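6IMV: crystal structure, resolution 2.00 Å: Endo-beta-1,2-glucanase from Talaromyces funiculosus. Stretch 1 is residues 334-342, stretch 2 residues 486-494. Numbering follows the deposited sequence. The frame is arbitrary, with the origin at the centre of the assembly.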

# COMPACT_ATOMS: atom_id res chain seq x y z
N ASN A 334 -0.87 20.70 -7.66
CA ASN A 334 -1.43 21.25 -6.42
C ASN A 334 -0.29 21.69 -5.49
O ASN A 334 -0.39 22.73 -4.85
CB ASN A 334 -2.34 20.26 -5.67
CG ASN A 334 -2.73 20.72 -4.27
OD1 ASN A 334 -2.26 20.17 -3.28
ND2 ASN A 334 -3.59 21.72 -4.18
N SER A 335 0.77 20.87 -5.42
CA SER A 335 1.87 21.16 -4.52
C SER A 335 2.69 22.36 -5.01
O SER A 335 3.13 23.17 -4.19
CB SER A 335 2.72 19.94 -4.29
OG SER A 335 2.12 19.13 -3.29
N VAL A 336 2.86 22.50 -6.33
CA VAL A 336 3.53 23.66 -6.91
C VAL A 336 2.71 24.92 -6.60
O VAL A 336 3.24 25.87 -6.04
CB VAL A 336 3.76 23.50 -8.43
CG1 VAL A 336 4.27 24.79 -9.07
CG2 VAL A 336 4.71 22.34 -8.74
N VAL A 337 1.42 24.92 -6.91
CA VAL A 337 0.62 26.15 -6.77
C VAL A 337 0.46 26.52 -5.28
O VAL A 337 0.37 27.70 -4.95
CB VAL A 337 -0.73 26.04 -7.52
CG1 VAL A 337 -1.72 25.13 -6.83
CG2 VAL A 337 -1.35 27.41 -7.75
N THR A 338 0.45 25.53 -4.37
CA THR A 338 0.33 25.85 -2.92
C THR A 338 1.72 25.90 -2.26
O THR A 338 1.80 26.06 -1.05
CB THR A 338 -0.61 24.88 -2.19
OG1 THR A 338 -0.11 23.55 -2.25
CG2 THR A 338 -2.02 24.92 -2.74
N GLN A 339 2.78 25.76 -3.06
CA GLN A 339 4.19 25.98 -2.67
C GLN A 339 4.63 24.99 -1.59
O GLN A 339 5.25 25.39 -0.60
CB GLN A 339 4.40 27.43 -2.22
CG GLN A 339 4.22 28.45 -3.33
CD GLN A 339 4.45 29.84 -2.80
OE1 GLN A 339 3.57 30.45 -2.23
NE2 GLN A 339 5.66 30.34 -2.96
N VAL A 340 4.37 23.70 -1.82
CA VAL A 340 4.73 22.62 -0.91
C VAL A 340 5.85 21.79 -1.56
O VAL A 340 5.73 21.38 -2.72
CB VAL A 340 3.51 21.74 -0.56
CG1 VAL A 340 3.88 20.64 0.41
CG2 VAL A 340 2.36 22.57 -0.02
N PRO A 341 6.97 21.55 -0.86
CA PRO A 341 8.10 20.81 -1.42
C PRO A 341 7.96 19.28 -1.36
O PRO A 341 8.95 18.55 -1.31
CB PRO A 341 9.26 21.32 -0.56
CG PRO A 341 8.65 21.52 0.79
CD PRO A 341 7.26 22.07 0.49
N GLY A 342 6.71 18.80 -1.40
CA GLY A 342 6.38 17.40 -1.36
C GLY A 342 4.90 17.22 -1.64
O GLY A 342 4.21 18.18 -2.02
N PHE A 486 2.20 17.08 -15.92
CA PHE A 486 2.65 16.87 -14.56
C PHE A 486 3.62 18.00 -14.19
O PHE A 486 4.40 18.45 -15.02
CB PHE A 486 3.36 15.52 -14.37
CG PHE A 486 2.51 14.28 -14.48
CD1 PHE A 486 1.14 14.32 -14.63
CD2 PHE A 486 3.12 13.03 -14.38
CE1 PHE A 486 0.41 13.15 -14.74
CE2 PHE A 486 2.39 11.86 -14.45
CZ PHE A 486 1.04 11.92 -14.67
N CYS A 487 3.56 18.43 -12.92
CA CYS A 487 4.43 19.49 -12.42
C CYS A 487 5.62 18.86 -11.69
O CYS A 487 5.52 17.77 -11.13
CB CYS A 487 3.65 20.43 -11.51
SG CYS A 487 2.44 21.45 -12.41
N LEU A 488 6.75 19.57 -11.73
CA LEU A 488 7.97 19.21 -11.02
C LEU A 488 8.07 20.07 -9.77
O LEU A 488 7.52 21.18 -9.73
CB LEU A 488 9.18 19.42 -11.95
CG LEU A 488 9.50 18.31 -12.96
CD1 LEU A 488 9.74 16.98 -12.28
CD2 LEU A 488 8.40 18.17 -14.00
N PRO A 489 8.78 19.61 -8.71
CA PRO A 489 8.97 20.40 -7.50
C PRO A 489 9.57 21.79 -7.78
O PRO A 489 10.48 21.89 -8.57
CB PRO A 489 9.97 19.61 -6.64
CG PRO A 489 10.02 18.21 -7.25
CD PRO A 489 9.47 18.31 -8.66
N GLN A 490 9.05 22.82 -7.11
CA GLN A 490 9.52 24.20 -7.31
C GLN A 490 10.06 24.80 -6.00
O GLN A 490 10.57 25.91 -6.02
CB GLN A 490 8.39 25.08 -7.86
CG GLN A 490 7.75 24.58 -9.14
CD GLN A 490 8.70 24.58 -10.29
OE1 GLN A 490 9.50 25.49 -10.44
NE2 GLN A 490 8.64 23.54 -11.12
N GLU A 491 9.90 24.09 -4.89
CA GLU A 491 10.39 24.52 -3.58
C GLU A 491 11.16 23.34 -2.96
O GLU A 491 10.82 22.17 -3.19
CB GLU A 491 9.21 24.91 -2.67
CG GLU A 491 8.58 26.25 -2.99
CD GLU A 491 7.59 26.29 -4.15
OE1 GLU A 491 6.93 25.27 -4.44
OE2 GLU A 491 7.47 27.37 -4.77
N THR A 492 12.17 23.66 -2.15
CA THR A 492 12.90 22.67 -1.36
C THR A 492 12.35 22.65 0.07
O THR A 492 11.71 23.60 0.53
CB THR A 492 14.40 22.95 -1.39
OG1 THR A 492 14.61 24.28 -0.92
CG2 THR A 492 15.00 22.78 -2.77
N VAL A 493 12.59 21.53 0.76
CA VAL A 493 12.34 21.44 2.18
C VAL A 493 13.32 22.39 2.87
O VAL A 493 14.52 22.23 2.71
CB VAL A 493 12.49 20.00 2.71
CG1 VAL A 493 12.28 19.93 4.22
CG2 VAL A 493 11.55 19.03 1.99
N PRO A 494 12.86 23.40 3.63
CA PRO A 494 13.78 24.30 4.35
C PRO A 494 14.74 23.54 5.28
O PRO A 494 14.36 22.54 5.90
CB PRO A 494 12.83 25.19 5.17
CG PRO A 494 11.53 25.17 4.40
CD PRO A 494 11.45 23.75 3.87
O HOH W 1 6.97 22.61 -5.07

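No direct hydrogen bond joins these two stretches; the polar link between them runs through a single water. Water 1 donates to Val340 O (2.9 Å) and to Glu491 OE1 (2.7 Å) and accepts from Gln490 N (2.9 Å), so it ties the backbone of the first stretch to both backbone and side chain of the second.

Glu491 reaches this water because its side chain, with chi1 m and chi2 p, folds over the end of the helix. Glutamate suits this place: its carboxylate accepts the water's hydrogen while its aliphatic part packs on the first stretch, Glu491 CB lying 4.2 Å from Pro341 CB. At the helix end Gln339 adopts positive phi in a Schellman motif, closed by Gln339 N to Val336 O (3.0 Å) and Val340 N to Ser335 O (2.7 Å). The carboxylate packs against this turn, Glu491 OE1 lying 3.3 Å from Gln339 CA. Val340 N is bonded to Ser335 O; the donor to Glu491 OE1 is the water.

On one flank of the water, Val336 provides a compact, branched side chain that fits against an irregular backbone. Its CG2 meets Cys487 CB at 3.5 Å and Leu488 O at 3.2 Å, while its CG1 touches Gln490 CG at 3.5 Å. Gln490 offers its CG to Val336 while its amide turns back within its own stretch, NE2 donating to Leu488 O (3.0 Å).

Pro341 forms the other main apolar contact. Its CA-to-CB bond points toward the second stretch, and CB sits 3.2 Å from Glu491 O and 3.6 Å from Val493 N, pressing the ring against extended backbone; its CG meets Val493 CG2 at 4.0 Å. Proline suits this place, offering a rigid apolar surface and no backbone N-H needing a partner.

Together the stretches bury 444 Å², most of it on Val336, Pro341 and Glu491. Behind the contact, Ser335 OG donates to Gly342 O (2.6 Å), bracing the loop that carries Pro341.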